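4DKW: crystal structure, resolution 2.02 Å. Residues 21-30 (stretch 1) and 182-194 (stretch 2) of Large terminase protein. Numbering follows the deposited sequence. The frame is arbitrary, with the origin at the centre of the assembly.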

ATOM      1  N   GLU A  21     -15.442   2.386  11.716  1.00 32.20           N
ATOM      2  CA  GLU A  21     -15.508   0.950  11.462  1.00 32.95           C
ATOM      3  C   GLU A  21     -15.938   0.655  10.030  1.00 27.90           C
ATOM      4  O   GLU A  21     -16.824   1.318   9.480  1.00 28.63           O
ATOM      5  N   CYS A  22     -15.311  -0.350   9.429  1.00 23.21           N
ATOM      6  CA  CYS A  22     -15.602  -0.705   8.042  1.00 29.27           C
ATOM      7  C   CYS A  22     -17.038  -1.201   7.847  1.00 32.39           C
ATOM      8  O   CYS A  22     -17.432  -2.220   8.424  1.00 34.83           O
ATOM      9  N   PRO A  23     -17.827  -0.482   7.028  1.00 32.07           N
ATOM     10  CA  PRO A  23     -19.168  -0.968   6.684  1.00 28.06           C
ATOM     11  C   PRO A  23     -19.089  -2.307   5.936  1.00 31.15           C
ATOM     12  O   PRO A  23     -18.103  -2.584   5.248  1.00 33.49           O
ATOM     13  N   ASP A  24     -20.126  -3.120   6.090  1.00 32.88           N
ATOM     14  CA  ASP A  24     -20.212  -4.440   5.476  1.00 28.28           C
ATOM     15  C   ASP A  24     -19.977  -4.457   3.967  1.00 25.98           C
ATOM     16  O   ASP A  24     -19.456  -5.426   3.423  1.00 31.54           O
ATOM     17  N   HIS A  25     -20.383  -3.396   3.292  1.00 24.06           N
ATOM     18  CA  HIS A  25     -20.373  -3.354   1.840  1.00 23.96           C
ATOM     19  C   HIS A  25     -19.096  -2.741   1.270  1.00 21.25           C
ATOM     20  O   HIS A  25     -18.960  -2.641   0.055  1.00 25.12           O
ATOM     21  N   PHE A  26     -18.171  -2.321   2.126  1.00 23.45           N
ATOM     22  CA  PHE A  26     -16.882  -1.817   1.639  1.00 24.57           C
ATOM     23  C   PHE A  26     -16.032  -3.005   1.277  1.00 21.29           C
ATOM     24  O   PHE A  26     -16.216  -4.075   1.833  1.00 21.55           O
ATOM     25  N   TYR A  27     -15.108  -2.811   0.343  1.00 20.54           N
ATOM     26  CA  TYR A  27     -14.146  -3.844  -0.007  1.00 21.17           C
ATOM     27  C   TYR A  27     -12.807  -3.613   0.694  1.00 21.38           C
ATOM     28  O   TYR A  27     -12.442  -2.476   0.999  1.00 24.27           O
ATOM     29  N   VAL A  28     -12.090  -4.701   0.958  1.00 22.24           N
ATOM     30  CA  VAL A  28     -10.874  -4.655   1.766  1.00 21.44           C
ATOM     31  C   VAL A  28      -9.731  -5.385   1.069  1.00 21.04           C
ATOM     32  O   VAL A  28      -9.911  -6.494   0.572  1.00 24.97           O
ATOM     33  N   ILE A  29      -8.563  -4.755   1.026  1.00 19.69           N
ATOM     34  CA  ILE A  29      -7.364  -5.389   0.482  1.00 19.12           C
ATOM     35  C   ILE A  29      -6.134  -4.922   1.255  1.00 21.53           C
ATOM     36  O   ILE A  29      -6.071  -3.788   1.724  1.00 20.15           O
ATOM     37  N   ASP A  30      -5.184  -5.832   1.426  1.00 25.66           N
ATOM     38  CA  ASP A  30      -3.926  -5.524   2.090  1.00 24.38           C
ATOM     39  C   ASP A  30      -2.826  -5.460   1.050  1.00 27.70           C
ATOM     40  O   ASP A  30      -2.987  -5.950  -0.076  1.00 28.63           O
ATOM     41  N   MET A 182      -4.181  -3.516  -7.351  1.00 25.90           N
ATOM     42  CA  MET A 182      -4.799  -4.835  -7.278  1.00 26.69           C
ATOM     43  C   MET A 182      -6.199  -4.818  -6.669  1.00 24.96           C
ATOM     44  O   MET A 182      -6.692  -5.856  -6.236  1.00 24.53           O
ATOM     45  N   ARG A 183      -6.838  -3.651  -6.658  1.00 23.00           N
ATOM     46  CA  ARG A 183      -8.139  -3.483  -6.018  1.00 22.57           C
ATOM     47  C   ARG A 183      -9.223  -4.413  -6.563  1.00 26.89           C
ATOM     48  O   ARG A 183     -10.230  -4.644  -5.893  1.00 25.05           O
ATOM     49  N   ARG A 184      -9.009  -4.973  -7.754  1.00 22.94           N
ATOM     50  CA  ARG A 184      -9.977  -5.928  -8.316  1.00 23.36           C
ATOM     51  C   ARG A 184     -10.039  -7.222  -7.496  1.00 27.09           C
ATOM     52  O   ARG A 184     -10.976  -8.010  -7.635  1.00 26.32           O
ATOM     53  N   PHE A 185      -9.027  -7.433  -6.650  1.00 24.89           N
ATOM     54  CA  PHE A 185      -8.968  -8.596  -5.768  1.00 26.57           C
ATOM     55  C   PHE A 185      -9.440  -8.310  -4.339  1.00 26.19           C
ATOM     56  O   PHE A 185      -9.518  -9.226  -3.515  1.00 27.36           O
ATOM     57  N   ALA A 186      -9.748  -7.046  -4.050  1.00 25.17           N
ATOM     58  CA  ALA A 186     -10.309  -6.659  -2.759  1.00 25.37           C
ATOM     59  C   ALA A 186     -11.601  -7.427  -2.495  1.00 30.70           C
ATOM     60  O   ALA A 186     -12.417  -7.623  -3.397  1.00 33.04           O
ATOM     61  N   ARG A 187     -11.783  -7.872  -1.258  1.00 27.87           N
ATOM     62  CA  ARG A 187     -12.952  -8.669  -0.910  1.00 27.83           C
ATOM     63  C   ARG A 187     -13.953  -7.865  -0.070  1.00 28.22           C
ATOM     64  O   ARG A 187     -13.564  -7.048   0.764  1.00 27.72           O
ATOM     65  N   MET A 188     -15.245  -8.084  -0.302  1.00 29.23           N
ATOM     66  CA  MET A 188     -16.273  -7.362   0.443  1.00 27.64           C
ATOM     67  C   MET A 188     -16.215  -7.709   1.923  1.00 30.84           C
ATOM     68  O   MET A 188     -16.120  -8.876   2.286  1.00 30.83           O
ATOM     69  N   MET A 189     -16.261  -6.686   2.772  1.00 30.30           N
ATOM     70  CA  MET A 189     -16.137  -6.849   4.217  1.00 31.12           C
ATOM     71  C   MET A 189     -17.057  -7.931   4.791  1.00 37.87           C
ATOM     72  O   MET A 189     -16.622  -8.747   5.592  1.00 44.48           O
ATOM     73  N   ARG A 190     -18.319  -7.952   4.376  1.00 33.97           N
ATOM     74  CA  ARG A 190     -19.247  -8.950   4.907  1.00 40.64           C
ATOM     75  C   ARG A 190     -18.991 -10.385   4.456  1.00 42.63           C
ATOM     76  O   ARG A 190     -19.424 -11.342   5.101  1.00 51.30           O
ATOM     77  N   ASP A 191     -18.295 -10.547   3.342  1.00 44.62           N
ATOM     78  CA  ASP A 191     -17.949 -11.889   2.846  1.00 49.09           C
ATOM     79  C   ASP A 191     -16.645 -12.392   3.477  1.00 63.36           C
ATOM     80  O   ASP A 191     -16.372 -13.587   3.438  1.00 68.64           O
ATOM     81  N   ILE A 192     -15.855 -11.486   4.063  1.00 73.21           N
ATOM     82  CA  ILE A 192     -14.598 -11.867   4.697  1.00 79.94           C
ATOM     83  C   ILE A 192     -14.891 -12.902   5.757  1.00 94.57           C
ATOM     84  O   ILE A 192     -14.709 -14.089   5.535  1.00100.93           O
ATOM     85  N   ARG A 193     -15.369 -12.426   6.901  1.00 99.47           N
ATOM     86  CA  ARG A 193     -15.928 -13.260   7.952  1.00110.75           C
ATOM     87  C   ARG A 193     -16.593 -12.250   8.863  1.00124.19           C
ATOM     88  O   ARG A 193     -15.919 -11.522   9.587  1.00128.55           O
ATOM     89  N   LYS A 194     -17.917 -12.177   8.786  1.00129.04           N
ATOM     90  CA  LYS A 194     -18.667 -11.127   9.457  1.00127.78           C
ATOM     91  C   LYS A 194     -20.146 -11.475   9.532  1.00125.22           C
ATOM     92  O   LYS A 194     -20.968 -10.862   8.855  1.00122.18           O
TER

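What sets the frame on which the side chains are arranged? A short antiparallel pairing does: Val 28 N donates to Arg 187 O (2.8 Å) and Arg 187 N to Val 28 O (3.0 Å), while Met 189 N reaches Phe 26 O (2.8 Å). Tyr 27 and Met 188 therefore share one sheet face, Val 28 and Arg 187 the other.

How do Tyr 27 and Met 188 fit together? Tyr 27 is m (chi1 -72°), which lays its ring alongside stretch 2, with Met 188 CB over one face, 4.0 Å from the ring centroid. Met 188 is t at chi1 and chi2, which carries SD outward to 5.2 Å from the Tyr 27 ring centroid; chi3, between wells at -106°, then turns its CE back to 3.5 Å from Tyr 27 OH.

What fills the other apolar positions? Val 28, t, places CG2 3.9 Å from Ile 192 CD1 and 4.2 Å from Met 189 SD. Cys 22, also t, points toward stretch 2, its SG 3.9 Å from Met 189 CG. Ile 29 is t at both chi angles; this extension carries its CD1 to 3.9 Å from Met 182 CB, while its CB packs 3.7 Å from Ala 186 CB.

Where is charge paired? Asp 24 OD1 forms a salt bridge with Lys 194 NZ (3.2 Å), although Lys 194 is poorly ordered.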

ATOM      1  CB  GLU A  21     -16.459   0.270  12.442  1.00 41.63           C
ATOM      2  CG  GLU A  21     -15.894   0.095  13.831  1.00 60.53           C
ATOM      3  CD  GLU A  21     -16.815  -0.726  14.703  1.00 89.46           C
ATOM      4  OE1 GLU A  21     -17.710  -1.403  14.145  1.00 92.01           O
ATOM      5  OE2 GLU A  21     -16.648  -0.691  15.942  1.00104.12           O
ATOM      6  CB  CYS A  22     -14.629  -1.782   7.554  1.00 20.16           C
ATOM      7  SG  CYS A  22     -14.736  -2.054   5.791  1.00 30.77           S
ATOM      8  CB  PRO A  23     -19.713   0.135   5.765  1.00 22.95           C
ATOM      9  CG  PRO A  23     -18.921   1.355   6.117  1.00 21.14           C
ATOM     10  CD  PRO A  23     -17.548   0.841   6.442  1.00 24.02           C
ATOM     11  CB  ASP A  24     -21.595  -5.037   5.754  1.00 38.77           C
ATOM     12  CG  ASP A  24     -21.622  -5.889   7.002  1.00 48.39           C
ATOM     13  OD1 ASP A  24     -20.585  -5.955   7.695  1.00 48.99           O
ATOM     14  OD2 ASP A  24     -22.681  -6.494   7.285  1.00 53.72           O
ATOM     15  CB  HIS A  25     -21.580  -2.552   1.331  1.00 29.33           C
ATOM     16  CG  HIS A  25     -21.714  -1.209   1.983  1.00 32.73           C
ATOM     17  ND1 HIS A  25     -22.271  -0.111   1.382  1.00 31.40           N
ATOM     18  CD2 HIS A  25     -21.354  -0.788   3.180  1.00 32.81           C
ATOM     19  CE1 HIS A  25     -22.236   0.917   2.192  1.00 33.65           C
ATOM     20  NE2 HIS A  25     -21.677   0.548   3.297  1.00 37.93           N
ATOM     21  CB  PHE A  26     -16.129  -0.986   2.687  1.00 22.11           C
ATOM     22  CG  PHE A  26     -16.610   0.439   2.820  1.00 21.52           C
ATOM     23  CD1 PHE A  26     -17.864   0.818   2.361  1.00 23.58           C
ATOM     24  CD2 PHE A  26     -15.804   1.395   3.417  1.00 20.61           C
ATOM     25  CE1 PHE A  26     -18.297   2.114   2.501  1.00 22.09           C
ATOM     26  CE2 PHE A  26     -16.236   2.692   3.557  1.00 23.48           C
ATOM     27  CZ  PHE A  26     -17.477   3.055   3.095  1.00 23.81           C
ATOM     28  CB  TYR A  27     -13.966  -3.908  -1.519  1.00 20.73           C
ATOM     29  CG  TYR A  27     -15.170  -4.489  -2.208  1.00 22.77           C
ATOM     30  CD1 TYR A  27     -15.112  -5.744  -2.797  1.00 23.36           C
ATOM     31  CD2 TYR A  27     -16.376  -3.799  -2.242  1.00 19.81           C
ATOM     32  CE1 TYR A  27     -16.208  -6.286  -3.420  1.00 23.62           C
ATOM     33  CE2 TYR A  27     -17.482  -4.333  -2.862  1.00 21.13           C
ATOM     34  CZ  TYR A  27     -17.397  -5.574  -3.452  1.00 26.72           C
ATOM     35  OH  TYR A  27     -18.492  -6.121  -4.083  1.00 27.55           O
ATOM     36  CB  VAL A  28     -11.095  -5.302   3.164  1.00 27.30           C
ATOM     37  CG1 VAL A  28      -9.831  -5.196   4.007  1.00 23.34           C
ATOM     38  CG2 VAL A  28     -12.281  -4.660   3.891  1.00 26.38           C
ATOM     39  CB  ILE A  29      -7.199  -5.142  -1.052  1.00 24.85           C
ATOM     40  CG1 ILE A  29      -6.116  -6.052  -1.634  1.00 23.85           C
ATOM     41  CG2 ILE A  29      -6.911  -3.670  -1.370  1.00 19.16           C
ATOM     42  CD1 ILE A  29      -5.943  -5.920  -3.107  1.00 21.75           C
ATOM     43  CB  ASP A  30      -3.577  -6.608   3.121  1.00 25.16           C
ATOM     44  CG  ASP A  30      -4.174  -6.335   4.485  1.00 25.76           C
ATOM     45  OD1 ASP A  30      -5.242  -5.697   4.551  1.00 23.14           O
ATOM     46  OD2 ASP A  30      -3.570  -6.761   5.491  1.00 30.24           O
ATOM     47  CB  MET A 182      -3.904  -5.784  -6.482  1.00 25.70           C
ATOM     48  CG  MET A 182      -2.595  -6.094  -7.164  1.00 27.14           C
ATOM     49  SD  MET A 182      -2.780  -7.173  -8.604  1.00 27.67           S
ATOM     50  CE  MET A 182      -2.611  -8.801  -7.883  1.00 28.49           C
ATOM     51  CB  ARG A 183      -8.590  -2.021  -6.075  1.00 22.30           C
ATOM     52  CG  ARG A 183      -8.869  -1.485  -7.463  1.00 21.16           C
ATOM     53  CD  ARG A 183      -9.094   0.003  -7.403  1.00 20.47           C
ATOM     54  NE  ARG A 183      -9.421   0.579  -8.707  1.00 21.18           N
ATOM     55  CZ  ARG A 183      -8.525   0.863  -9.649  1.00 24.31           C
ATOM     56  NH1 ARG A 183      -7.237   0.612  -9.449  1.00 20.91           N
ATOM     57  NH2 ARG A 183      -8.916   1.394 -10.799  1.00 23.94           N
ATOM     58  CB  ARG A 184      -9.669  -6.242  -9.785  1.00 23.77           C
ATOM     59  CG  ARG A 184      -8.280  -6.866 -10.024  1.00 27.97           C
ATOM     60  CD  ARG A 184      -7.893  -6.834 -11.500  1.00 25.41           C
ATOM     61  NE  ARG A 184      -6.570  -7.410 -11.745  1.00 26.41           N
ATOM     62  CZ  ARG A 184      -5.427  -6.753 -11.564  1.00 26.39           C
ATOM     63  NH1 ARG A 184      -5.446  -5.498 -11.127  1.00 24.85           N
ATOM     64  NH2 ARG A 184      -4.261  -7.348 -11.813  1.00 26.93           N
ATOM     65  CB  PHE A 185      -7.568  -9.208  -5.758  1.00 27.06           C
ATOM     66  CG  PHE A 185      -7.149  -9.750  -7.086  1.00 27.44           C
ATOM     67  CD1 PHE A 185      -7.712 -10.913  -7.581  1.00 28.39           C
ATOM     68  CD2 PHE A 185      -6.209  -9.085  -7.851  1.00 27.08           C
ATOM     69  CE1 PHE A 185      -7.338 -11.406  -8.798  1.00 34.56           C
ATOM     70  CE2 PHE A 185      -5.838  -9.577  -9.068  1.00 30.32           C
ATOM     71  CZ  PHE A 185      -6.388 -10.754  -9.554  1.00 34.00           C
ATOM     72  CB  ALA A 186     -10.546  -5.161  -2.711  1.00 24.26           C
ATOM     73  CB  ARG A 187     -12.521  -9.942  -0.178  1.00 35.26           C
ATOM     74  CG  ARG A 187     -11.927  -9.693   1.206  1.00 52.14           C
ATOM     75  CD  ARG A 187     -11.421 -10.979   1.859  1.00 71.97           C
ATOM     76  NE  ARG A 187     -12.405 -12.059   1.846  1.00 83.53           N
ATOM     77  CZ  ARG A 187     -12.308 -13.169   2.575  1.00 87.50           C
ATOM     78  NH1 ARG A 187     -11.279 -13.346   3.393  1.00 87.69           N
ATOM     79  NH2 ARG A 187     -13.250 -14.098   2.495  1.00 89.58           N
ATOM     80  CB  MET A 188     -17.661  -7.668  -0.108  1.00 27.58           C
ATOM     81  CG  MET A 188     -18.730  -6.789   0.491  1.00 27.45           C
ATOM     82  SD  MET A 188     -20.340  -7.124  -0.210  1.00 31.58           S
ATOM     83  CE  MET A 188     -20.567  -5.698  -1.259  1.00 27.68           C
ATOM     84  CB  MET A 189     -16.380  -5.513   4.924  1.00 30.99           C
ATOM     85  CG  MET A 189     -16.286  -5.571   6.440  1.00 35.63           C
ATOM     86  SD  MET A 189     -14.655  -5.950   7.084  1.00 54.06           S
ATOM     87  CE  MET A 189     -14.949  -5.767   8.838  1.00142.04           C
ATOM     88  CB  ARG A 190     -20.702  -8.563   4.658  1.00 48.16           C
ATOM     89  CG  ARG A 190     -21.045  -8.314   3.206  1.00 51.43           C
ATOM     90  CD  ARG A 190     -22.519  -8.588   2.957  1.00 55.54           C
ATOM     91  NE  ARG A 190     -22.675  -9.844   2.226  1.00 58.97           N
ATOM     92  CZ  ARG A 190     -23.834 -10.457   1.997  1.00 53.27           C
ATOM     93  NH1 ARG A 190     -24.973  -9.948   2.455  1.00 50.08           N
ATOM     94  NH2 ARG A 190     -23.846 -11.596   1.316  1.00 47.65           N
ATOM     95  CB  ASP A 191     -17.786 -11.865   1.325  1.00 49.11           C
ATOM     96  CG  ASP A 191     -19.095 -11.620   0.600  1.00 53.06           C
ATOM     97  OD1 ASP A 191     -20.173 -11.830   1.219  1.00 51.14           O
ATOM     98  OD2 ASP A 191     -19.045 -11.219  -0.586  1.00 52.65           O
ATOM     99  CB  ILE A 192     -13.885 -10.678   5.377  1.00 73.77           C
ATOM    100  CG1 ILE A 192     -13.586  -9.577   4.368  1.00 69.73           C
ATOM    101  CG2 ILE A 192     -12.595 -11.150   6.017  1.00 75.12           C
ATOM    102  CD1 ILE A 192     -12.948  -8.351   4.985  1.00 69.46           C
ATOM    103  CB  ARG A 193     -14.831 -14.053   8.681  1.00106.82           C
ATOM    104  CG  ARG A 193     -15.128 -15.552   8.857  1.00102.81           C
ATOM    105  CD  ARG A 193     -14.957 -16.353   7.551  1.00100.13           C
ATOM    106  NE  ARG A 193     -13.607 -16.244   6.987  1.00 93.76           N
ATOM    107  CZ  ARG A 193     -13.277 -16.583   5.741  1.00 77.60           C
ATOM    108  NH1 ARG A 193     -14.196 -17.048   4.910  1.00 78.53           N
ATOM    109  NH2 ARG A 193     -12.030 -16.441   5.315  1.00 65.77           N
ATOM    110  CB  LYS A 194     -18.488  -9.796   8.719  1.00121.97           C
ATOM    111  CG  LYS A 194     -18.105  -8.628   9.607  1.00118.17           C
ATOM    112  CD  LYS A 194     -19.322  -7.785   9.943  1.00116.56           C
ATOM    113  CE  LYS A 194     -18.948  -6.624  10.840  1.00117.69           C
ATOM    114  NZ  LYS A 194     -19.956  -5.533  10.757  1.00118.69           N
TER